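Local coordinates for mirolysin (Tannerella forsythia, PDB 6R7V), which probably cleaves peptide bonds as a zinc-dependent metallopeptidase of the pappalysin family, seen here as a zymogen held latent by a cysteine switch, at residues A[201-204]-A[205-208]; A[13-16]-A[17-21]. The protein carries 1 engineered substitution. One frame throughout, in Å; residues are numbered along the deposited sequence.

Contact 1: residues A[201-204]-A[205-208]; sequences KGRT and ATHA. Engineered in segment 205-208: Ala208 (natural residue Glu). With ZN (zinc ion), chain D.
His207 packs its CB over the carbonyl oxygens of Arg203 and Thr204 at the start of the metzincin active-site helix 203-212. This helix carries the first two histidines of the zinc-binding motif, His207 and His211. The tight part of the contact is the backbone of the first turns. His207 N donates to Arg203 O at 2.9 Å with a nearly straight N-H (166°). Ala208 N donates to Thr204 O over the same length, 2.9 Å. The loose part lies at the N-terminal end. Gly202 holds the N-cap position, and the bond from Thr206 N to Gly202 O is stretched to 3.5 Å and weak. Gly202 O also accepts from Gln70.

Every touching residue is buried, so looseness here does not mean exposure to solvent. Side chains meet little along the helix and mostly face other partners. The Arg203 guanidinium forms salt bridges with Asp77 and Asp84, and Thr206 OG1 is hydrogen-bonded to Asp77 as well. Ala205 and Ala208 rest on strand 182-185. Ala208 is an engineered residue, Glu in the natural sequence; its CB lies 3.5 Å from Thr204 O.

The His207 ring leads away from the turn, with CG anti to the backbone N (chi1 174°). ND1 is hydrogen-bonded to Tyr266 O, which fixes the ring rotation. Its other nitrogen serves the metal. Cys6, His211 and His217 complete the site, the cysteine probably coming from the pro-segment, consistent with a cysteine switch, and His207 NE2 binds the zinc ion at 2.0 Å.

Contact 2: residues A[13-16]-A[17-21]; sequences EQIR and RTEPL
Thr18 folds back on Gln14 in the last turn of helix 12-18, gripping one carbonyl with two bonds. Thr18 N donates to Gln14 O at 2.8 Å and the N-H is almost straight (174°). Thr18 OG1 donates to the same Gln14 O at 2.9 Å, from above the carbonyl plane. The hydroxyl reaches it because OG1 sits between the backbone N and the carbonyl carbon (chi1 63°). Arg17 N adds a weak bond to this oxygen. One residue on, Glu19 N donates to Ile15 O at 2.8 Å. Glu19 then leaves helical geometry.

Carbon contacts are few. Gln14 CG meets Thr18 CG2 at 3.8 Å, their side chains crossing at a slant. The Ile15 CG2 methyl lies near a carbonyl oxygen, Glu19 O, 3.7 Å away.

Water extends the polar contacts. One water donates to Thr18 OG1 at 2.7 Å and to Glu19 OE1 over a longer distance. It also accepts a weak bond from Gln14 NE2, and so joins three side chains. A second water lies in plane at the edge of the Arg17 guanidinium. It accepts from Arg17 NH2 at 2.8 Å and gives a weak bond to Glu13 O.

Charged groups do not pair directly across the turn. Glu13 and Arg17 have opposite charges, but their charged atoms are not in contact.

Glu19 is also the N-cap of helix 20-32, which Pro20 opens. It is the one non-helical residue between helix 12-18 and helix 20-32, at the protein surface. Ile15, the buried residue here, and Arg16 both touch Tyr23 of helix 20-32.

How the contacts relate
Both contacts are local, between residues a few positions apart at helix ends, but they lie in very different places. Contact 1 is core, its centre about 7 Å from the centre of the chain. Contact 2 is surface, about 23 Å out. Their centres are about 28 Å apart and they share no helix or strand. Contact 1 opens a helix; contact 2 closes one and leads into the next. Buried polar groups at 201-208 are met by protein partners and the zinc ion, whereas 13-21 relies partly on water. The two contacts do not touch. Cys6, earlier in the chain than contact 2, binds the same zinc ion as His207, consistent with cysteine-switch latency.

Contact 1: residues A[201-204]-A[205-208]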
loop_
_atom_site.group_PDB
_atom_site.type_symbol
_atom_site.label_atom_id
_atom_site.label_comp_id
_atom_site.label_asym_id
_atom_site.label_seq_id
_atom_site.Cartn_x
_atom_site.Cartn_y
_atom_site.Cartn_z
ATOM N N LYS A 201 13.242 -4.807 3.433
ATOM C CA LYS A 201 12.929 -5.735 2.345
ATOM C C LYS A 201 11.825 -5.178 1.445
ATOM O O LYS A 201 11.283 -5.924 0.619
ATOM C CB LYS A 201 12.557 -7.144 2.863
ATOM C CG LYS A 201 13.605 -7.789 3.773
ATOM C CD LYS A 201 14.863 -8.081 2.984
ATOM C CE LYS A 201 15.977 -8.703 3.801
ATOM N NZ LYS A 201 17.142 -8.925 2.923
ATOM N N GLY A 202 11.553 -3.869 1.558
ATOM C CA GLY A 202 10.581 -3.199 0.700
ATOM C C GLY A 202 9.138 -3.474 1.041
ATOM O O GLY A 202 8.251 -3.141 0.233
ATOM N N ARG A 203 8.864 -4.017 2.252
ATOM C CA ARG A 203 7.468 -4.327 2.577
ATOM C C ARG A 203 6.684 -3.129 3.101
ATOM O O ARG A 203 5.465 -3.210 3.179
ATOM C CB ARG A 203 7.348 -5.515 3.554
ATOM C CG ARG A 203 7.169 -6.842 2.842
ATOM C CD ARG A 203 8.351 -7.246 1.967
ATOM N NE ARG A 203 8.010 -8.428 1.171
ATOM C CZ ARG A 203 8.310 -9.669 1.528
ATOM N NH1 ARG A 203 8.927 -9.909 2.683
ATOM N NH2 ARG A 203 7.953 -10.690 0.758
ATOM N N THR A 204 7.326 -2.035 3.487
ATOM C CA THR A 204 6.575 -0.838 3.876
ATOM C C THR A 204 5.733 -0.408 2.660
ATOM O O THR A 204 4.535 -0.111 2.789
ATOM C CB THR A 204 7.499 0.277 4.392
ATOM O OG1 THR A 204 8.209 -0.233 5.528
ATOM C CG2 THR A 204 6.731 1.514 4.799
ATOM N N ALA A 205 6.336 -0.419 1.467
ATOM C CA ALA A 205 5.547 -0.044 0.285
ATOM C C ALA A 205 4.545 -1.123 -0.102
ATOM O O ALA A 205 3.473 -0.773 -0.563
ATOM C CB ALA A 205 6.467 0.268 -0.898
ATOM N N THR A 206 4.873 -2.426 0.073
ATOM C CA THR A 206 3.857 -3.453 -0.230
ATOM C C THR A 206 2.619 -3.221 0.621
ATOM O O THR A 206 1.485 -3.235 0.104
ATOM C CB THR A 206 4.425 -4.859 0.059
ATOM O OG1 THR A 206 5.506 -5.040 -0.869
ATOM C CG2 THR A 206 3.402 -5.971 -0.198
ATOM N N HIS A 207 2.840 -2.946 1.925
ATOM C CA HIS A 207 1.754 -2.688 2.867
ATOM C C HIS A 207 0.962 -1.420 2.448
ATOM O O HIS A 207 -0.279 -1.447 2.429
ATOM C CB HIS A 207 2.406 -2.525 4.245
ATOM C CG HIS A 207 1.491 -2.124 5.352
ATOM N ND1 HIS A 207 1.101 -3.026 6.325
ATOM C CD2 HIS A 207 0.975 -0.906 5.644
ATOM C CE1 HIS A 207 0.358 -2.333 7.169
ATOM N NE2 HIS A 207 0.237 -1.055 6.779
ATOM N N ALA A 208 1.674 -0.319 2.128
ATOM C CA ALA A 208 1.007 0.942 1.757
ATOM C C ALA A 208 0.231 0.779 0.478
ATOM O O ALA A 208 -0.878 1.312 0.362
ATOM C CB ALA A 208 2.032 2.050 1.590
HETATM ZN ZN ZN D . -0.995 0.440 7.357
#

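Contact 2: residues A[13-16]-A[17-21]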
loop_
_atom_site.group_PDB
_atom_site.type_symbol
_atom_site.label_atom_id
_atom_site.label_comp_id
_atom_site.label_asym_id
_atom_site.label_seq_id
_atom_site.Cartn_x
_atom_site.Cartn_y
_atom_site.Cartn_z
ATOM N N GLU A 13 -14.764 2.866 15.285
ATOM C CA GLU A 13 -15.380 3.411 16.505
ATOM C C GLU A 13 -14.991 4.880 16.675
ATOM O O GLU A 13 -15.852 5.716 16.977
ATOM C CB GLU A 13 -14.929 2.586 17.738
ATOM C CG GLU A 13 -15.433 3.095 19.086
ATOM C CD GLU A 13 -14.968 2.388 20.352
ATOM O OE1 GLU A 13 -14.841 3.078 21.390
ATOM O OE2 GLU A 13 -14.752 1.154 20.320
ATOM N N GLN A 14 -13.693 5.187 16.505
ATOM C CA GLN A 14 -13.184 6.558 16.645
ATOM C C GLN A 14 -13.687 7.442 15.525
ATOM O O GLN A 14 -14.076 8.573 15.794
ATOM C CB GLN A 14 -11.646 6.573 16.667
ATOM C CG GLN A 14 -11.023 7.944 16.979
ATOM C CD GLN A 14 -9.530 7.833 17.163
ATOM O OE1 GLN A 14 -9.009 6.811 17.623
ATOM N NE2 GLN A 14 -8.803 8.878 16.813
ATOM N N ILE A 15 -13.665 6.949 14.270
ATOM C CA ILE A 15 -14.098 7.747 13.120
ATOM C C ILE A 15 -15.591 8.083 13.230
ATOM O O ILE A 15 -15.974 9.211 12.924
ATOM C CB ILE A 15 -13.749 7.009 11.809
ATOM C CG1 ILE A 15 -12.225 6.998 11.627
ATOM C CG2 ILE A 15 -14.468 7.620 10.593
ATOM C CD1 ILE A 15 -11.728 6.103 10.464
ATOM N N ARG A 16 -16.419 7.144 13.727
ATOM C CA ARG A 16 -17.850 7.362 13.914
ATOM C C ARG A 16 -18.100 8.632 14.738
ATOM O O ARG A 16 -19.027 9.373 14.421
ATOM C CB ARG A 16 -18.476 6.141 14.600
ATOM C CG ARG A 16 -19.992 6.067 14.471
ATOM C CD ARG A 16 -20.525 4.910 15.287
ATOM N NE ARG A 16 -21.866 4.528 14.852
ATOM C CZ ARG A 16 -22.509 3.440 15.262
ATOM N NH1 ARG A 16 -23.724 3.169 14.806
ATOM N NH2 ARG A 16 -21.937 2.609 16.128
ATOM N N ARG A 17 -17.227 8.935 15.734
ATOM C CA ARG A 17 -17.382 10.116 16.596
ATOM C C ARG A 17 -16.562 11.321 16.083
ATOM O O ARG A 17 -17.090 12.437 16.031
ATOM C CB ARG A 17 -16.952 9.744 18.038
ATOM C CG ARG A 17 -16.805 10.904 19.013
ATOM C CD ARG A 17 -16.406 10.439 20.400
ATOM N NE ARG A 17 -17.573 10.163 21.243
ATOM C CZ ARG A 17 -17.989 8.947 21.586
ATOM N NH1 ARG A 17 -19.054 8.797 22.360
ATOM N NH2 ARG A 17 -17.334 7.869 21.165
ATOM N N THR A 18 -15.267 11.112 15.751
ATOM C CA THR A 18 -14.386 12.222 15.384
ATOM C C THR A 18 -14.605 12.742 13.956
ATOM O O THR A 18 -14.333 13.914 13.708
ATOM C CB THR A 18 -12.906 11.843 15.563
ATOM O OG1 THR A 18 -12.584 10.775 14.676
ATOM C CG2 THR A 18 -12.538 11.482 17.020
ATOM N N GLU A 19 -15.015 11.877 13.011
ATOM C CA GLU A 19 -15.177 12.262 11.604
ATOM C C GLU A 19 -16.458 11.643 11.030
ATOM O O GLU A 19 -16.370 10.721 10.199
ATOM C CB GLU A 19 -13.947 11.820 10.793
ATOM C CG GLU A 19 -12.626 12.455 11.204
ATOM C CD GLU A 19 -11.434 11.771 10.572
ATOM O OE1 GLU A 19 -10.949 10.768 11.144
ATOM O OE2 GLU A 19 -10.990 12.232 9.498
ATOM N N PRO A 20 -17.649 12.149 11.428
ATOM C CA PRO A 20 -18.906 11.526 10.974
ATOM C C PRO A 20 -19.118 11.474 9.462
ATOM O O PRO A 20 -19.663 10.473 9.000
ATOM C CB PRO A 20 -20.002 12.352 11.647
ATOM C CG PRO A 20 -19.332 13.569 12.169
ATOM C CD PRO A 20 -17.914 13.207 12.428
ATOM N N LEU A 21 -18.659 12.487 8.686
ATOM C CA LEU A 21 -18.799 12.444 7.222
ATOM C C LEU A 21 -17.933 11.303 6.648
ATOM O O LEU A 21 -18.374 10.563 5.763
ATOM C CB LEU A 21 -18.430 13.800 6.569
ATOM C CG LEU A 21 -18.326 13.847 5.010
ATOM C CD1 LEU A 21 -19.643 13.440 4.310
ATOM C CD2 LEU A 21 -17.892 15.227 4.529
HETATM O O HOH W 1 -14.927 7.202 19.869
HETATM O O HOH W 2 -9.955 10.347 14.224
#